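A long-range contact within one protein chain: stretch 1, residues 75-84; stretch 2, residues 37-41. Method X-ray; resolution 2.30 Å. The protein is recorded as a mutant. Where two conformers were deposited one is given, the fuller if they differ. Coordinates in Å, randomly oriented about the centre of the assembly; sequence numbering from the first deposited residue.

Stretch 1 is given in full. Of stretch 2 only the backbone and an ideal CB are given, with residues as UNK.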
# COMPACT_ATOMS: atom_id res chain seq x y z
N ASN A 75 -8.89 1.12 7.84
CA ASN A 75 -9.21 -0.21 7.26
C ASN A 75 -8.05 -0.88 6.56
O ASN A 75 -7.82 -2.05 6.73
CB ASN A 75 -10.43 -0.15 6.34
CG ASN A 75 -11.76 -0.10 7.13
OD1 ASN A 75 -12.73 0.50 6.67
ND2 ASN A 75 -11.78 -0.70 8.32
N ALA A 76 -7.27 -0.14 5.79
CA ALA A 76 -6.08 -0.74 5.12
C ALA A 76 -5.04 -1.23 6.11
O ALA A 76 -4.46 -2.34 5.98
CB ALA A 76 -5.44 0.27 4.14
N ILE A 77 -4.73 -0.37 7.09
CA ILE A 77 -3.66 -0.74 8.05
C ILE A 77 -4.03 -2.04 8.80
O ILE A 77 -3.22 -2.97 8.96
CB ILE A 77 -3.40 0.44 9.00
CG1 ILE A 77 -2.65 1.52 8.19
CG2 ILE A 77 -2.64 -0.01 10.24
CD1 ILE A 77 -2.30 2.77 8.98
N LYS A 78 -5.31 -2.13 9.13
CA LYS A 78 -5.87 -3.27 9.83
C LYS A 78 -5.73 -4.59 9.05
O LYS A 78 -5.26 -5.64 9.59
CB LYS A 78 -7.34 -2.98 10.14
CG LYS A 78 -7.91 -4.05 11.04
CD LYS A 78 -9.43 -4.17 10.96
CE LYS A 78 -9.96 -5.07 12.12
NZ LYS A 78 -11.49 -5.17 12.08
N PHE A 79 -6.16 -4.56 7.77
CA PHE A 79 -6.09 -5.72 6.88
C PHE A 79 -4.64 -6.06 6.73
O PHE A 79 -4.24 -7.21 6.85
CB PHE A 79 -6.74 -5.33 5.53
CG PHE A 79 -6.76 -6.41 4.47
CD1 PHE A 79 -7.75 -7.41 4.47
CD2 PHE A 79 -5.83 -6.38 3.43
CE1 PHE A 79 -7.79 -8.39 3.46
CE2 PHE A 79 -5.87 -7.35 2.40
CZ PHE A 79 -6.85 -8.36 2.43
N ILE A 80 -3.79 -5.04 6.57
CA ILE A 80 -2.35 -5.34 6.48
C ILE A 80 -1.76 -5.98 7.76
O ILE A 80 -1.00 -6.94 7.71
CB ILE A 80 -1.54 -4.08 6.12
CG1 ILE A 80 -1.94 -3.60 4.71
CG2 ILE A 80 -0.04 -4.35 6.18
CD1 ILE A 80 -1.33 -2.28 4.30
N ILE A 81 -2.10 -5.44 8.92
CA ILE A 81 -1.51 -5.98 10.14
C ILE A 81 -2.09 -7.37 10.40
O ILE A 81 -1.38 -8.26 10.84
CB ILE A 81 -1.64 -4.99 11.37
CG1 ILE A 81 -0.54 -3.97 11.25
CG2 ILE A 81 -1.43 -5.73 12.68
CD1 ILE A 81 -0.80 -2.71 11.95
N ARG A 82 -3.37 -7.58 10.10
CA ARG A 82 -3.94 -8.94 10.14
C ARG A 82 -3.10 -9.96 9.38
O ARG A 82 -3.06 -11.13 9.73
CB ARG A 82 -5.37 -8.98 9.59
CG ARG A 82 -5.96 -10.38 9.52
CD ARG A 82 -7.42 -10.36 9.06
NE ARG A 82 -7.62 -10.66 7.63
CZ ARG A 82 -8.71 -10.28 6.94
NH1 ARG A 82 -9.67 -9.58 7.52
NH2 ARG A 82 -8.84 -10.59 5.67
N SER A 83 -2.42 -9.52 8.32
CA SER A 83 -1.68 -10.47 7.50
C SER A 83 -0.28 -10.69 8.07
O SER A 83 0.27 -11.80 8.00
CB SER A 83 -1.66 -10.01 6.00
OG SER A 83 -0.73 -10.74 5.20
N ILE A 84 0.31 -9.62 8.58
CA ILE A 84 1.59 -9.73 9.27
C ILE A 84 1.46 -10.70 10.49
O ILE A 84 2.30 -11.57 10.73
CB ILE A 84 2.06 -8.35 9.76
CG1 ILE A 84 2.56 -7.50 8.57
CG2 ILE A 84 3.14 -8.53 10.83
CD1 ILE A 84 2.78 -6.02 8.85
N UNK A 37 -1.36 -14.39 0.86
CA UNK A 37 -2.69 -14.95 1.05
C UNK A 37 -3.68 -13.85 1.16
O UNK A 37 -4.86 -14.11 1.41
CB UNK A 37 -2.75 -15.85 2.29
N UNK A 38 -3.22 -12.62 1.02
CA UNK A 38 -4.14 -11.49 1.07
C UNK A 38 -3.83 -10.54 -0.05
O UNK A 38 -2.67 -10.33 -0.39
CB UNK A 38 -4.06 -10.77 2.42
N UNK A 39 -4.89 -9.92 -0.55
CA UNK A 39 -4.76 -8.92 -1.56
C UNK A 39 -5.59 -7.70 -1.21
O UNK A 39 -6.77 -7.80 -0.90
CB UNK A 39 -5.17 -9.48 -2.92
N UNK A 40 -4.93 -6.55 -1.26
CA UNK A 40 -5.58 -5.28 -0.99
C UNK A 40 -5.71 -4.55 -2.31
O UNK A 40 -4.72 -4.16 -2.92
CB UNK A 40 -4.80 -4.45 0.04
N UNK A 41 -6.94 -4.39 -2.74
CA UNK A 41 -7.23 -3.76 -4.00
C UNK A 41 -7.52 -2.32 -3.74
O UNK A 41 -8.49 -2.00 -3.09
CB UNK A 41 -8.39 -4.44 -4.72

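The strand segment 37-41 runs nearly antiparallel to the helix segment 75-84, with 163° between their directions and the axes 9.4 Å apart at closest approach. Side chains from both elements fill that spacing. On the helix, Phe-79 and Ser-83 point toward the strand, and Ala-76 and Ile-80 lie sideways but within reach of it, giving a largely apolar surface with one hydroxyl, of Ser-83, toward the C-terminal side of the stretch.

Position 37 has phi/psi of -132/3, a departure from regular strand geometry, and its CA-to-CB bond points sideways. No atom of the helix segment lies within 5.5 Å of the ideal CB, so stretch 1 sets little constraint, and many side chains, polar or apolar, would be tolerated. The deposited residue is Ser-37, with chi1 in p; it makes no close contact with the helix, and its OG is hydrogen-bonded elsewhere in the structure.

At position 38 the backbone is extended (-135/147) and the CA-to-CB bond points toward the helix. The ideal CB is already 3.7 Å from Phe-79 CZ and 4.3 Å from Ser-83 OG, so the site is tight and mixed in character, with an aromatic ring on one hand and a hydroxyl on the other. Small residues such as alanine, serine, cysteine or perhaps threonine would suit it. Ser-38 occupies it, with chi1 in m. Ser-38 CB packs 3.7 Å from Phe-79 CZ, while Ser-38 OG lies 4.1 Å from Ser-83 CB, a packing contact. No hydrogen bond joins the two serines: OG of Ser-38 is bonded to a residue just outside the stretches, and OG of Ser-83 finds its partner elsewhere in the structure.

Position 39 is again extended (-133/129), and the alternation of the strand directs its CA-to-CB bond away from the helix. Stretch 1 therefore does not select its side chain, although a beta-branched residue would agree with the backbone angles. Ile-39 is found here, and its side chain comes no nearer than the 5.8 Å between Ile-39 CB and Phe-79 CZ. Its backbone does make contact: Ile-39 O lies 3.4 Å from Phe-79 CZ.

Position 40 points toward the helix once more. Its ideal CB is 3.9 Å from Phe-79 CE2, and beyond it lie the methyl of Ala-76, the Phe-79 ring and the side chain of Ile-80. Such a setting offers no polar side-chain partner and favours a medium-sized apolar residue: leucine, isoleucine or methionine, with valine filling the space less fully. The deposited residue is Leu-40, with chi1 in t and chi2 in p. Its branched end spreads over this surface: Leu-40 CD1 lies 3.9 Å from Phe-79 CD2, and Leu-40 CD2 lies 3.9 Å from Ala-76 CB and 4.1 Å from Ile-80 CG1. One leucine thus touches three helix residues spanning just over one turn.

Position 41 points away, with nothing of stretch 1 near its ideal CB, so polar or apolar side chains of any size would be compatible with stretch 1. Leu-41 fills it and stays clear of the helix.

Stretch 2 37-41: SSILL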
# COMPACT_ATOMS: atom_id res chain seq x y z
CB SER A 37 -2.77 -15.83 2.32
OG SER A 37 -2.18 -15.14 3.43
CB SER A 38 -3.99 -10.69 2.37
OG SER A 38 -4.61 -11.34 3.44
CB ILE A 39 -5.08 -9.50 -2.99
CG1 ILE A 39 -4.16 -10.71 -3.22
CG2 ILE A 39 -4.87 -8.44 -4.10
CD1 ILE A 39 -4.02 -11.12 -4.68
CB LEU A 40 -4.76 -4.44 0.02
CG LEU A 40 -5.37 -3.15 0.54
CD1 LEU A 40 -6.77 -3.42 1.05
CD2 LEU A 40 -4.48 -2.57 1.65
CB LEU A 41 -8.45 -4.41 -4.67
CG LEU A 41 -8.33 -5.93 -4.91
CD1 LEU A 41 -9.65 -6.55 -5.42
CD2 LEU A 41 -7.25 -6.23 -5.92
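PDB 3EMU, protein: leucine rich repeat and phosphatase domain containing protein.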